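Monosaccharide-transporting ATPase (Actinobacillus succinogenes, PDB 5DTE) binds D-allose in the cleft between its two lobes and probably serves as the periplasmic solute-binding component of a sugar ABC transporter. Local coordinates at residues F41-Q46 with L271-V276; D68-L73 with P92-A97; V159-G164 with V191-A196. All blocks are in the same frame, centred on the assembly; numbering follows the deposited sequence.

Contact 1 (F41-Q46 with L271-V276); sequences FISMRQ and LPKKQV
Met44 and Lys273 bring the two helix segments together: their CA atoms lie 5.0 Å apart, and the axes of 41-46 and 272-276 pass within 8.1 Å of each other at an angle of 49° between their N-to-C directions. Met44 does most of the apolar work. Its CG stands anti to the backbone N (chi1 159°) and the chain bends only at the last torsion, which carries CE over the first turn of the other helix, 3.8 Å from Pro272 CB. Further back, Met44 CG meets Val276 CB at 3.8 Å, so the flexible thioether fills the groove between residues one helical turn apart. Proline suits this first turn, where its missing N-H costs no helical bond, and its ring also packs beside Ser43: Ser43 OG lies 3.5 Å from Pro272 CG, and a small residue suits this place beside the proline ring. Both helices belong to the lobe built on the six-stranded parallel sheet of this periplasmic binding protein. Met44, Gln275 and Val276 also touch Leu115 of strand 112-115 in that sheet, while Phe41, in the same segment as Met44, contacts the bound allose. At the more open edge Lys273 stretches along the Ser43 carbonyl, with CE 3.2 Å from Ser43 O, and gives a hydrogen bond from NZ to Gln46 OE1 of 3.2 Å. The ammonium approaches from above the amide's carbonyl plane, 38° out of it; Glu50 is a second, long and weak ionic partner. Gln275 turns its amide elsewhere, NE2 bonding to the backbone oxygen of Gln270, a residue of the sugar pocket.

Contact 2 (D68-L73 with P92-A97); sequences DSTEQL and PNDSIA
Thr70 and Asn93 mark the closest backbone approach, with CA atoms 5.2 Å apart, where the N-terminal end of helix 70-82 meets the irregular loop 92-97. The threonine uses both of its branches. Its OG1 gives a weak hydrogen bond to Asn93 O at 3.1 Å. With OG1 anti to the carbonyl carbon (chi1 -67°), CG2 falls opposite the backbone N and lies beside Ala97 CB, at 3.4 Å. A beta-branched residue with one polar and one apolar arm suits a place between a carbonyl and a methyl group. Asn93 extends its amide toward the start of the helix: ND2 comes within 2.9 Å of Ser69 O, but the angle is too poor for a hydrogen bond. Across the same amide lies Leu73, whose CD2 is 3.5 Å from Asn93 ND2 and which also packs on Phe98. The loop follows strand 87-90 at the C-terminal edge of a parallel sheet, where alpha/beta folds of this kind place their ligand sites; Asn93 touches Lys34 of the allose pocket. Asp94, whose CB lies 3.6 Å from Thr70 OG1, braces the loop from within. Asp94 OD2 accepts from Ile96 N at 3.1 Å through its anti lone pair, forming an Asx turn, and from Ala97 N at 3.2 Å, 59° above the carboxylate plane. A short acidic side chain can reach both amides, a pairing consistent with the Ala97 methyl being kept beside Thr70.

Contact 3 (V159-G164 with V191-A196); sequences VAILEG and VASQSA
Leu162 can be followed outward from a parallel strand pair in which Ala160, Ile161, Leu162 and Glu163 lie opposite Ala192, Ser193, Gln194 and Ser195. Its CB passes Gln194 O at 4.2 Å. CG then stands anti to the carbonyl carbon (chi1 -67°), directing the branch so that CD2 meets Ala196 CB at 4.1 Å and Gln194 O at the same distance. The branched, wholly apolar tip of Leu162 suits its buried place. On the same face Ala160 CB and Ala192 CB, small enough to sit side by side, are 3.7 Å apart. Between the strands the ladder alternates: Ala192 O receives Ile161 N, Ile161 O receives Gln194 N at 3.1 Å, and Gln194 O receives Glu163 N. At the C-terminal end of the pair, Ser195 OG donates to Gly164 O at 2.8 Å, well above its carbonyl plane. The pair forms the two strands of a beta-alpha-beta unit whose connection is helix 169-182. That helix packs on Val159 and Ile161, while Leu162 points to the other face, against helices 200-213 and 225-237; strand 188-195 is an edge of the four-stranded sheet, and strand 219-222 flanks 157-163 on its other side.

From the N terminus the chain enters helix 39-54, which supplies the first half of contact 1, and that loop stays open until helix 272-287 begins. Contacts 2 and 3 both nest inside it. Contact 2 closes early, tying the start of helix 70-82 to the loop after strand 87-90 in the lobe of the six-stranded sheet. The chain then passes into the second lobe, where contact 3 closes a separate loop by pairing strands 157-163 and 188-195; contacts 2 and 3 therefore run in series. After this excursion the chain returns to the first lobe, where contact 1 closes on helix 39-54. Contacts 1 and 3 lie on opposite sides of the chain's centre, their centres about 26 Å apart.

Contact 1 (F41-Q46 with L271-V276)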
loop_
_atom_site.group_PDB
_atom_site.type_symbol
_atom_site.label_atom_id
_atom_site.label_comp_id
_atom_site.label_asym_id
_atom_site.label_seq_id
_atom_site.Cartn_x
_atom_site.Cartn_y
_atom_site.Cartn_z
ATOM N N PHE A 41 0.726 -8.429 0.362
ATOM C CA PHE A 41 2.004 -8.780 -0.255
ATOM C C PHE A 41 2.065 -10.255 -0.646
ATOM O O PHE A 41 2.689 -10.616 -1.646
ATOM C CB PHE A 41 3.160 -8.401 0.667
ATOM C CG PHE A 41 3.472 -6.940 0.647
ATOM C CD1 PHE A 41 3.960 -6.344 -0.507
ATOM C CD2 PHE A 41 3.258 -6.147 1.767
ATOM C CE1 PHE A 41 4.244 -4.977 -0.550
ATOM C CE2 PHE A 41 3.540 -4.776 1.738
ATOM C CZ PHE A 41 4.037 -4.194 0.575
ATOM N N ILE A 42 1.405 -11.097 0.140
ATOM C CA ILE A 42 1.163 -12.489 -0.224
ATOM C C ILE A 42 0.525 -12.563 -1.613
ATOM O O ILE A 42 0.837 -13.434 -2.422
ATOM C CB ILE A 42 0.253 -13.172 0.821
ATOM C CG1 ILE A 42 1.090 -13.691 1.987
ATOM C CG2 ILE A 42 -0.550 -14.311 0.203
ATOM C CD1 ILE A 42 2.036 -14.838 1.592
ATOM N N SER A 43 -0.355 -11.608 -1.878
ATOM C CA SER A 43 -1.094 -11.516 -3.135
ATOM C C SER A 43 -0.201 -11.056 -4.268
ATOM O O SER A 43 -0.324 -11.498 -5.412
ATOM C CB SER A 43 -2.274 -10.554 -2.970
ATOM O OG SER A 43 -2.714 -10.094 -4.221
ATOM N N MET A 44 0.695 -10.142 -3.934
ATOM C CA MET A 44 1.602 -9.566 -4.906
ATOM C C MET A 44 2.715 -10.551 -5.209
ATOM O O MET A 44 3.171 -10.662 -6.351
ATOM C CB MET A 44 2.167 -8.247 -4.377
ATOM C CG MET A 44 3.455 -7.805 -5.031
ATOM S SD MET A 44 4.009 -6.203 -4.433
ATOM C CE MET A 44 2.568 -5.185 -4.808
ATOM N N ARG A 45 3.157 -11.262 -4.177
ATOM C CA ARG A 45 4.204 -12.241 -4.375
ATOM C C ARG A 45 3.687 -13.344 -5.297
ATOM O O ARG A 45 4.420 -13.830 -6.149
ATOM C CB ARG A 45 4.686 -12.841 -3.053
ATOM C CG ARG A 45 5.756 -13.908 -3.286
ATOM C CD ARG A 45 5.535 -15.192 -2.492
ATOM N NE ARG A 45 6.557 -16.186 -2.833
ATOM C CZ ARG A 45 7.677 -16.405 -2.150
ATOM N NH1 ARG A 45 8.537 -17.328 -2.561
ATOM N NH2 ARG A 45 7.932 -15.719 -1.051
ATOM N N GLN A 46 2.424 -13.733 -5.129
ATOM C CA GLN A 46 1.829 -14.781 -5.949
ATOM C C GLN A 46 1.694 -14.352 -7.402
ATOM O O GLN A 46 2.026 -15.113 -8.300
ATOM C CB GLN A 46 0.468 -15.175 -5.408
ATOM C CG GLN A 46 -0.205 -16.252 -6.226
ATOM C CD GLN A 46 -1.543 -16.657 -5.639
ATOM O OE1 GLN A 46 -2.402 -15.808 -5.375
ATOM N NE2 GLN A 46 -1.723 -17.958 -5.412
ATOM N N LEU A 271 -4.388 -3.075 -7.263
ATOM C CA LEU A 271 -3.908 -3.952 -8.331
ATOM C C LEU A 271 -2.464 -4.422 -8.106
ATOM O O LEU A 271 -1.563 -4.137 -8.911
ATOM C CB LEU A 271 -4.045 -3.238 -9.675
ATOM C CG LEU A 271 -5.496 -2.805 -9.863
ATOM C CD1 LEU A 271 -5.656 -2.032 -11.130
ATOM C CD2 LEU A 271 -6.374 -4.031 -9.888
ATOM N N PRO A 272 -2.248 -5.172 -7.015
ATOM C CA PRO A 272 -0.883 -5.507 -6.602
ATOM C C PRO A 272 -0.199 -6.484 -7.558
ATOM O O PRO A 272 1.028 -6.562 -7.574
ATOM C CB PRO A 272 -1.086 -6.135 -5.224
ATOM C CG PRO A 272 -2.450 -6.717 -5.280
ATOM C CD PRO A 272 -3.261 -5.848 -6.185
ATOM N N LYS A 273 -0.980 -7.220 -8.343
ATOM C CA LYS A 273 -0.399 -8.146 -9.311
ATOM C C LYS A 273 0.034 -7.402 -10.556
ATOM O O LYS A 273 1.092 -7.696 -11.097
ATOM C CB LYS A 273 -1.386 -9.249 -9.679
ATOM C CG LYS A 273 -2.040 -9.907 -8.479
ATOM C CD LYS A 273 -2.033 -11.406 -8.593
ATOM C CE LYS A 273 -2.724 -12.056 -7.413
ATOM N NZ LYS A 273 -2.741 -13.540 -7.563
ATOM N N LYS A 274 -0.786 -6.445 -11.003
ATOM C CA LYS A 274 -0.462 -5.604 -12.160
ATOM C C LYS A 274 0.771 -4.741 -11.880
ATOM O O LYS A 274 1.650 -4.586 -12.734
ATOM C CB LYS A 274 -1.643 -4.719 -12.527
ATOM C CG LYS A 274 -1.396 -3.805 -13.737
ATOM C CD LYS A 274 -2.665 -2.993 -14.096
ATOM C CE LYS A 274 -2.419 -1.825 -15.072
ATOM N NZ LYS A 274 -1.966 -2.252 -16.407
ATOM N N GLN A 275 0.824 -4.182 -10.674
ATOM C CA GLN A 275 1.994 -3.441 -10.226
ATOM C C GLN A 275 3.281 -4.245 -10.397
ATOM O O GLN A 275 4.154 -3.888 -11.186
ATOM C CB GLN A 275 1.850 -3.051 -8.763
ATOM C CG GLN A 275 0.925 -1.894 -8.497
ATOM C CD GLN A 275 1.133 -1.307 -7.103
ATOM O OE1 GLN A 275 2.208 -1.432 -6.503
ATOM N NE2 GLN A 275 0.106 -0.659 -6.589
ATOM N N VAL A 276 3.394 -5.335 -9.647
ATOM C CA VAL A 276 4.608 -6.137 -9.668
ATOM C C VAL A 276 4.813 -6.776 -11.043
ATOM O O VAL A 276 5.927 -7.131 -11.405
ATOM C CB VAL A 276 4.576 -7.211 -8.574
ATOM C CG1 VAL A 276 3.454 -8.203 -8.827
ATOM C CG2 VAL A 276 5.928 -7.905 -8.456
#

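Contact 2 (D68-L73 with P92-A97)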
loop_
_atom_site.group_PDB
_atom_site.type_symbol
_atom_site.label_atom_id
_atom_site.label_comp_id
_atom_site.label_asym_id
_atom_site.label_seq_id
_atom_site.Cartn_x
_atom_site.Cartn_y
_atom_site.Cartn_z
ATOM N N ASP A 68 9.460 -3.158 9.767
ATOM C CA ASP A 68 10.094 -1.846 9.940
ATOM C C ASP A 68 11.630 -1.851 9.994
ATOM O O ASP A 68 12.236 -0.793 10.112
ATOM C CB ASP A 68 9.553 -1.155 11.202
ATOM C CG ASP A 68 9.599 -2.043 12.426
ATOM O OD1 ASP A 68 10.180 -3.138 12.347
ATOM O OD2 ASP A 68 9.064 -1.638 13.478
ATOM N N SER A 69 12.273 -3.008 9.892
ATOM C CA SER A 69 13.731 -2.985 9.894
ATOM C C SER A 69 14.237 -2.595 8.527
ATOM O O SER A 69 14.279 -3.415 7.607
ATOM C CB SER A 69 14.341 -4.319 10.301
ATOM O OG SER A 69 15.722 -4.130 10.581
ATOM N N THR A 70 14.607 -1.325 8.413
ATOM C CA THR A 70 15.182 -0.774 7.200
ATOM C C THR A 70 16.546 -1.371 6.865
ATOM O O THR A 70 16.785 -1.752 5.733
ATOM C CB THR A 70 15.341 0.750 7.317
ATOM O OG1 THR A 70 14.048 1.373 7.374
ATOM C CG2 THR A 70 16.144 1.295 6.135
ATOM N N GLU A 71 17.431 -1.438 7.855
ATOM C CA GLU A 71 18.824 -1.845 7.647
ATOM C C GLU A 71 18.927 -3.193 6.989
ATOM O O GLU A 71 19.673 -3.369 6.027
ATOM C CB GLU A 71 19.592 -1.885 8.975
ATOM C CG GLU A 71 20.012 -0.522 9.506
ATOM C CD GLU A 71 18.857 0.292 10.089
ATOM O OE1 GLU A 71 17.723 -0.235 10.171
ATOM O OE2 GLU A 71 19.090 1.461 10.480
ATOM N N GLN A 72 18.174 -4.142 7.530
ATOM C CA GLN A 72 18.193 -5.523 7.064
ATOM C C GLN A 72 17.772 -5.654 5.602
ATOM O O GLN A 72 18.293 -6.507 4.876
ATOM C CB GLN A 72 17.283 -6.374 7.946
ATOM C CG GLN A 72 17.028 -7.766 7.424
ATOM C CD GLN A 72 16.017 -8.479 8.270
ATOM O OE1 GLN A 72 15.572 -9.583 7.939
ATOM N NE2 GLN A 72 15.631 -7.846 9.378
ATOM N N LEU A 73 16.839 -4.804 5.174
ATOM C CA LEU A 73 16.367 -4.828 3.793
ATOM C C LEU A 73 17.428 -4.319 2.824
ATOM O O LEU A 73 17.630 -4.899 1.751
ATOM C CB LEU A 73 15.092 -4.009 3.638
ATOM C CG LEU A 73 14.433 -4.228 2.265
ATOM C CD1 LEU A 73 14.483 -5.707 1.835
ATOM C CD2 LEU A 73 13.001 -3.712 2.246
ATOM N N PRO A 92 10.872 -0.596 -0.928
ATOM C CA PRO A 92 11.646 0.053 0.133
ATOM C C PRO A 92 10.946 0.162 1.481
ATOM O O PRO A 92 9.764 -0.122 1.610
ATOM C CB PRO A 92 11.915 1.440 -0.446
ATOM C CG PRO A 92 12.030 1.183 -1.879
ATOM C CD PRO A 92 10.958 0.167 -2.183
ATOM N N ASN A 93 11.725 0.609 2.460
ATOM C CA ASN A 93 11.449 0.499 3.879
ATOM C C ASN A 93 11.647 1.855 4.514
ATOM O O ASN A 93 11.542 2.026 5.729
ATOM C CB ASN A 93 12.401 -0.513 4.514
ATOM C CG ASN A 93 11.682 -1.617 5.217
ATOM O OD1 ASN A 93 10.478 -1.521 5.453
ATOM N ND2 ASN A 93 12.409 -2.675 5.572
ATOM N N ASP A 94 11.947 2.816 3.658
ATOM C CA ASP A 94 12.436 4.106 4.081
ATOM C C ASP A 94 12.718 4.895 2.808
ATOM O O ASP A 94 13.412 4.405 1.921
ATOM C CB ASP A 94 13.690 3.931 4.937
ATOM C CG ASP A 94 14.060 5.173 5.685
ATOM O OD1 ASP A 94 14.186 5.075 6.925
ATOM O OD2 ASP A 94 14.246 6.231 5.041
ATOM N N SER A 95 12.179 6.099 2.689
ATOM C CA SER A 95 12.248 6.791 1.404
ATOM C C SER A 95 13.676 7.225 1.077
ATOM O O SER A 95 14.032 7.456 -0.090
ATOM C CB SER A 95 11.300 7.998 1.393
ATOM O OG SER A 95 11.431 8.772 2.576
ATOM N N ILE A 96 14.504 7.300 2.113
ATOM C CA ILE A 96 15.823 7.894 1.985
ATOM C C ILE A 96 16.961 6.894 2.178
ATOM O O ILE A 96 17.953 6.924 1.451
ATOM C CB ILE A 96 15.951 9.045 2.976
ATOM C CG1 ILE A 96 14.933 10.117 2.597
ATOM C CG2 ILE A 96 17.380 9.582 3.014
ATOM C CD1 ILE A 96 15.097 11.418 3.314
ATOM N N ALA A 97 16.791 5.990 3.136
ATOM C CA ALA A 97 17.817 5.008 3.488
ATOM C C ALA A 97 18.336 4.186 2.317
ATOM O O ALA A 97 19.500 3.798 2.307
ATOM C CB ALA A 97 17.286 4.084 4.546
#

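Contact 3 (V159-G164 with V191-A196)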
loop_
_atom_site.group_PDB
_atom_site.type_symbol
_atom_site.label_atom_id
_atom_site.label_comp_id
_atom_site.label_asym_id
_atom_site.label_seq_id
_atom_site.Cartn_x
_atom_site.Cartn_y
_atom_site.Cartn_z
ATOM N N VAL A 159 -16.051 11.512 11.530
ATOM C CA VAL A 159 -15.180 10.441 11.048
ATOM C C VAL A 159 -13.919 10.285 11.884
ATOM O O VAL A 159 -13.418 11.259 12.468
ATOM C CB VAL A 159 -14.745 10.671 9.581
ATOM C CG1 VAL A 159 -15.917 10.476 8.615
ATOM C CG2 VAL A 159 -14.133 12.048 9.428
ATOM N N ALA A 160 -13.412 9.052 11.926
ATOM C CA ALA A 160 -12.141 8.757 12.587
ATOM C C ALA A 160 -11.180 8.048 11.642
ATOM O O ALA A 160 -11.543 7.050 11.035
ATOM C CB ALA A 160 -12.370 7.925 13.807
ATOM N N ILE A 161 -9.953 8.558 11.537
ATOM C CA ILE A 161 -8.936 7.990 10.653
ATOM C C ILE A 161 -7.970 7.011 11.337
ATOM O O ILE A 161 -7.324 7.358 12.331
ATOM C CB ILE A 161 -8.101 9.113 10.010
ATOM C CG1 ILE A 161 -8.919 9.811 8.927
ATOM C CG2 ILE A 161 -6.793 8.572 9.430
ATOM C CD1 ILE A 161 -8.150 10.881 8.195
ATOM N N LEU A 162 -7.860 5.793 10.810
ATOM C CA LEU A 162 -6.806 4.874 11.274
ATOM C C LEU A 162 -5.616 4.910 10.299
ATOM O O LEU A 162 -5.781 4.721 9.092
ATOM C CB LEU A 162 -7.324 3.429 11.425
ATOM C CG LEU A 162 -8.357 3.046 12.496
ATOM C CD1 LEU A 162 -9.078 1.775 12.089
ATOM C CD2 LEU A 162 -7.769 2.882 13.910
ATOM N N GLU A 163 -4.418 5.143 10.828
ATOM C CA GLU A 163 -3.242 5.355 9.987
ATOM C C GLU A 163 -2.227 4.227 10.101
ATOM O O GLU A 163 -2.309 3.376 10.993
ATOM C CB GLU A 163 -2.567 6.669 10.354
ATOM C CG GLU A 163 -3.532 7.689 10.894
ATOM C CD GLU A 163 -2.834 8.769 11.673
ATOM O OE1 GLU A 163 -1.602 8.915 11.512
ATOM O OE2 GLU A 163 -3.516 9.444 12.475
ATOM N N GLY A 164 -1.263 4.232 9.192
ATOM C CA GLY A 164 -0.255 3.195 9.167
ATOM C C GLY A 164 0.909 3.546 10.068
ATOM O O GLY A 164 0.810 4.483 10.868
ATOM N N VAL A 191 -12.801 13.614 13.867
ATOM C CA VAL A 191 -12.750 13.775 15.320
ATOM C C VAL A 191 -11.733 12.862 15.978
ATOM O O VAL A 191 -11.395 13.051 17.133
ATOM C CB VAL A 191 -14.117 13.520 15.991
ATOM C CG1 VAL A 191 -15.177 14.431 15.405
ATOM C CG2 VAL A 191 -14.513 12.052 15.864
ATOM N N ALA A 192 -11.241 11.869 15.259
ATOM C CA ALA A 192 -10.208 11.016 15.825
ATOM C C ALA A 192 -9.216 10.560 14.751
ATOM O O ALA A 192 -9.597 10.166 13.652
ATOM C CB ALA A 192 -10.842 9.831 16.522
ATOM N N SER A 193 -7.936 10.657 15.063
ATOM C CA SER A 193 -6.917 10.070 14.214
ATOM C C SER A 193 -5.843 9.387 15.043
ATOM O O SER A 193 -5.177 10.011 15.868
ATOM C CB SER A 193 -6.279 11.112 13.321
ATOM O OG SER A 193 -5.388 10.469 12.440
ATOM N N GLN A 194 -5.675 8.098 14.807
ATOM C CA GLN A 194 -4.776 7.278 15.597
ATOM C C GLN A 194 -4.117 6.259 14.680
ATOM O O GLN A 194 -4.771 5.678 13.814
ATOM C CB GLN A 194 -5.542 6.594 16.732
ATOM C CG GLN A 194 -4.687 6.049 17.864
ATOM C CD GLN A 194 -5.476 5.896 19.164
ATOM O OE1 GLN A 194 -6.407 6.667 19.438
ATOM N NE2 GLN A 194 -5.109 4.898 19.968
ATOM N N SER A 195 -2.818 6.067 14.841
ATOM C CA SER A 195 -2.117 5.038 14.087
ATOM C C SER A 195 -2.400 3.629 14.610
ATOM O O SER A 195 -2.318 3.366 15.819
ATOM C CB SER A 195 -0.616 5.292 14.111
ATOM O OG SER A 195 0.076 4.202 13.554
ATOM N N ALA A 196 -2.731 2.723 13.696
ATOM C CA ALA A 196 -2.837 1.326 14.062
ATOM C C ALA A 196 -1.750 0.495 13.386
ATOM O O ALA A 196 -1.776 -0.732 13.458
ATOM C CB ALA A 196 -4.200 0.796 13.724
#